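Local coordinates for protein malonyl CoA-ACP transacylase (Xanthomonas oryzae pv. oryzae, PDB 3K89) that probably transfers the malonyl group from malonyl-CoA to holo-acyl carrier protein, supplying malonyl-ACP for fatty acid synthesis, at residues V157-N162 against S202-M207. Sequence-based numbering, arbitrary orientation.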
ATOM      1  N   VAL A 157       4.601 -20.817  -9.763  1.00 15.76           N
ATOM      2  CA  VAL A 157       4.522 -19.386 -10.051  1.00 15.57           C
ATOM      3  C   VAL A 157       5.583 -18.619  -9.279  1.00 15.26           C
ATOM      4  O   VAL A 157       5.687 -18.746  -8.060  1.00 14.67           O
ATOM      5  CB  VAL A 157       3.103 -18.832  -9.720  1.00 16.16           C
ATOM      6  CG1 VAL A 157       3.095 -17.281  -9.770  1.00 16.54           C
ATOM      7  CG2 VAL A 157       2.063 -19.420 -10.684  1.00 15.84           C
ATOM      8  N   VAL A 158       6.396 -17.850  -9.997  1.00 14.76           N
ATOM      9  CA  VAL A 158       7.229 -16.827  -9.368  1.00 15.01           C
ATOM     10  C   VAL A 158       7.351 -15.668 -10.338  1.00 15.54           C
ATOM     11  O   VAL A 158       7.766 -15.841 -11.489  1.00 16.07           O
ATOM     12  CB  VAL A 158       8.622 -17.354  -8.877  1.00 15.45           C
ATOM     13  CG1 VAL A 158       9.414 -18.010 -10.016  1.00 16.32           C
ATOM     14  CG2 VAL A 158       9.432 -16.238  -8.193  1.00 15.22           C
ATOM     15  N   VAL A 159       6.953 -14.491  -9.877  1.00 15.28           N
ATOM     16  CA  VAL A 159       6.851 -13.323 -10.748  1.00 15.61           C
ATOM     17  C   VAL A 159       7.227 -12.072  -9.960  1.00 15.29           C
ATOM     18  O   VAL A 159       7.170 -12.070  -8.729  1.00 14.47           O
ATOM     19  CB  VAL A 159       5.387 -13.134 -11.300  1.00 15.25           C
ATOM     20  CG1 VAL A 159       4.963 -14.254 -12.266  1.00 17.24           C
ATOM     21  CG2 VAL A 159       4.358 -12.949 -10.166  1.00 16.22           C
ATOM     22  N   PRO A 160       7.617 -10.989 -10.666  1.00 15.89           N
ATOM     23  CA  PRO A 160       7.682  -9.686  -9.998  1.00 15.86           C
ATOM     24  C   PRO A 160       6.306  -9.329  -9.422  1.00 14.82           C
ATOM     25  O   PRO A 160       5.279  -9.448 -10.121  1.00 15.20           O
ATOM     26  CB  PRO A 160       8.077  -8.721 -11.125  1.00 16.82           C
ATOM     27  CG  PRO A 160       7.819  -9.448 -12.402  1.00 19.33           C
ATOM     28  CD  PRO A 160       8.003 -10.917 -12.087  1.00 16.92           C
ATOM     29  N   ALA A 161       6.296  -8.939  -8.150  1.00 12.44           N
ATOM     30  CA  ALA A 161       5.052  -8.581  -7.456  1.00 12.03           C
ATOM     31  C   ALA A 161       5.010  -7.081  -7.137  1.00 11.07           C
ATOM     32  O   ALA A 161       3.925  -6.488  -7.096  1.00 11.44           O
ATOM     33  CB  ALA A 161       4.914  -9.404  -6.167  1.00 11.60           C
ATOM     34  N   ASN A 162       6.162  -6.471  -6.885  1.00 12.04           N
ATOM     35  CA  ASN A 162       6.220  -5.004  -6.752  1.00 11.75           C
ATOM     36  C   ASN A 162       7.418  -4.474  -7.532  1.00 12.46           C
ATOM     37  O   ASN A 162       8.537  -4.955  -7.321  1.00 13.45           O
ATOM     38  CB  ASN A 162       6.531  -4.515  -5.332  1.00 11.67           C
ATOM     39  CG  ASN A 162       5.479  -4.850  -4.254  1.00 11.41           C
ATOM     40  OD1 ASN A 162       4.366  -5.369  -4.473  1.00 14.02           O
ATOM     41  ND2 ASN A 162       5.856  -4.507  -3.060  1.00 10.54           N
ATOM     42  N   SER A 202       0.892 -11.724  -2.554  1.00 12.33           N
ATOM     43  CA  SER A 202       0.096 -10.711  -3.246  1.00 12.54           C
ATOM     44  C   SER A 202       0.714 -10.335  -4.586  1.00 11.92           C
ATOM     45  O   SER A 202       1.927 -10.467  -4.791  1.00 11.12           O
ATOM     46  CB  SER A 202      -0.064  -9.451  -2.381  1.00 13.60           C
ATOM     47  OG  SER A 202       1.193  -8.957  -1.962  1.00 16.64           O
ATOM     48  N   HIS A 203      -0.141  -9.853  -5.493  1.00 11.53           N
ATOM     49  CA  HIS A 203       0.317  -9.317  -6.785  1.00 10.83           C
ATOM     50  C   HIS A 203       1.008 -10.381  -7.622  1.00 11.55           C
ATOM     51  O   HIS A 203       1.924 -10.092  -8.389  1.00 12.40           O
ATOM     52  CB  HIS A 203       1.155  -8.049  -6.564  1.00 11.18           C
ATOM     53  CG  HIS A 203       0.450  -7.066  -5.694  1.00 10.86           C
ATOM     54  ND1 HIS A 203      -0.698  -6.429  -6.114  1.00 10.85           N
ATOM     55  CD2 HIS A 203       0.664  -6.664  -4.419  1.00 10.87           C
ATOM     56  CE1 HIS A 203      -1.156  -5.673  -5.134  1.00 10.97           C
ATOM     57  NE2 HIS A 203      -0.357  -5.806  -4.095  1.00 10.43           N
ATOM     58  N   THR A 204       0.514 -11.606  -7.473  1.00 11.32           N
ATOM     59  CA  THR A 204       0.944 -12.735  -8.303  1.00 12.37           C
ATOM     60  C   THR A 204      -0.290 -13.496  -8.802  1.00 12.51           C
ATOM     61  O   THR A 204      -1.386 -13.351  -8.255  1.00 13.04           O
ATOM     62  CB  THR A 204       1.781 -13.752  -7.486  1.00 12.94           C
ATOM     63  OG1 THR A 204       0.907 -14.522  -6.646  1.00 13.56           O
ATOM     64  CG2 THR A 204       2.838 -13.055  -6.652  1.00 12.05           C
ATOM     65  N   PRO A 205      -0.121 -14.344  -9.832  1.00 13.03           N
ATOM     66  CA  PRO A 205      -1.237 -15.159 -10.321  1.00 13.75           C
ATOM     67  C   PRO A 205      -1.965 -16.005  -9.263  1.00 13.63           C
ATOM     68  O   PRO A 205      -3.106 -16.410  -9.491  1.00 14.42           O
ATOM     69  CB  PRO A 205      -0.556 -16.076 -11.352  1.00 13.98           C
ATOM     70  CG  PRO A 205       0.517 -15.198 -11.929  1.00 14.38           C
ATOM     71  CD  PRO A 205       1.024 -14.364 -10.761  1.00 13.14           C
ATOM     72  N   LEU A 206      -1.332 -16.275  -8.118  1.00 13.92           N
ATOM     73  CA  LEU A 206      -1.990 -17.084  -7.084  1.00 13.99           C
ATOM     74  C   LEU A 206      -3.198 -16.348  -6.484  1.00 13.73           C
ATOM     75  O   LEU A 206      -4.017 -16.946  -5.791  1.00 13.95           O
ATOM     76  CB  LEU A 206      -1.011 -17.519  -5.981  1.00 14.23           C
ATOM     77  CG  LEU A 206       0.174 -18.418  -6.402  1.00 15.54           C
ATOM     78  CD1 LEU A 206       0.996 -18.797  -5.187  1.00 16.88           C
ATOM     79  CD2 LEU A 206      -0.237 -19.639  -7.199  1.00 19.53           C
ATOM     80  N   MET A 207      -3.294 -15.044  -6.756  1.00 13.51           N
ATOM     81  CA  MET A 207      -4.396 -14.240  -6.247  1.00 13.60           C
ATOM     82  C   MET A 207      -5.533 -14.100  -7.256  1.00 14.31           C
ATOM     83  O   MET A 207      -6.465 -13.327  -7.015  1.00 14.34           O
ATOM     84  CB  MET A 207      -3.889 -12.822  -5.939  1.00 13.83           C
ATOM     85  CG  MET A 207      -2.852 -12.714  -4.821  1.00 12.19           C
ATOM     86  SD  MET A 207      -3.508 -13.167  -3.195  1.00 14.29           S
ATOM     87  CE  MET A 207      -2.813 -14.817  -2.998  1.00 15.00           C
TER
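H203, the predicted catalytic histidine, meets A161 at the root of its side chain, while both ring nitrogens are bonded outside these two segments, a worked example of how one loop residue can serve packing and polar contacts together. Its CB lies 3.2 Å from A161 O and 4.0 Å from A161 CB. CG, anti to the carbonyl carbon (chi1 -51°), is still 3.8 Å from A161 O, which approaches the ring obliquely. CD2 lies near the end of N162, again an oblique approach. Beyond the segments, ND1 is hydrogen-bonded to Q252 O, and NE2 to OG of S94, the predicted nucleophile, in what looks like a nucleophile elbow. This Ser-His pairing is consistent with the catalytic dyad of FabD enzymes. H203 itself has a left-handed backbone conformation, and its carbonyl faces the strand, where A161 CA makes a CA-H...O contact with H203 O at 3.6 Å.

Further along, the contact is apolar. V159 CG2 and P205 CD meet end to end, 3.7 Å apart, and the same methyl leans on T204 CB. V157 sets CG1, anti to its backbone N (chi1 169°), against P205 CD at 3.7 Å, while its CG2 lies alongside L206 CD2, the two side chains pointing in opposite directions. The loop is shaped here by an ST turn: T204 OG1 accepts from L206 N at 3.2 Å and is also hydrogen-bonded to P201 O.

A classic beta bulge sets A161 and N162 opposite the single residue V170 in strand 158-165, which runs between strands 168-172 and 257-258 in the mixed sheet. On the other side of this strand V158 packs against helices 142-152 and 175-187, whereas the loop leads into helix 208-219 and rests S202 and M207 on helix 109-126.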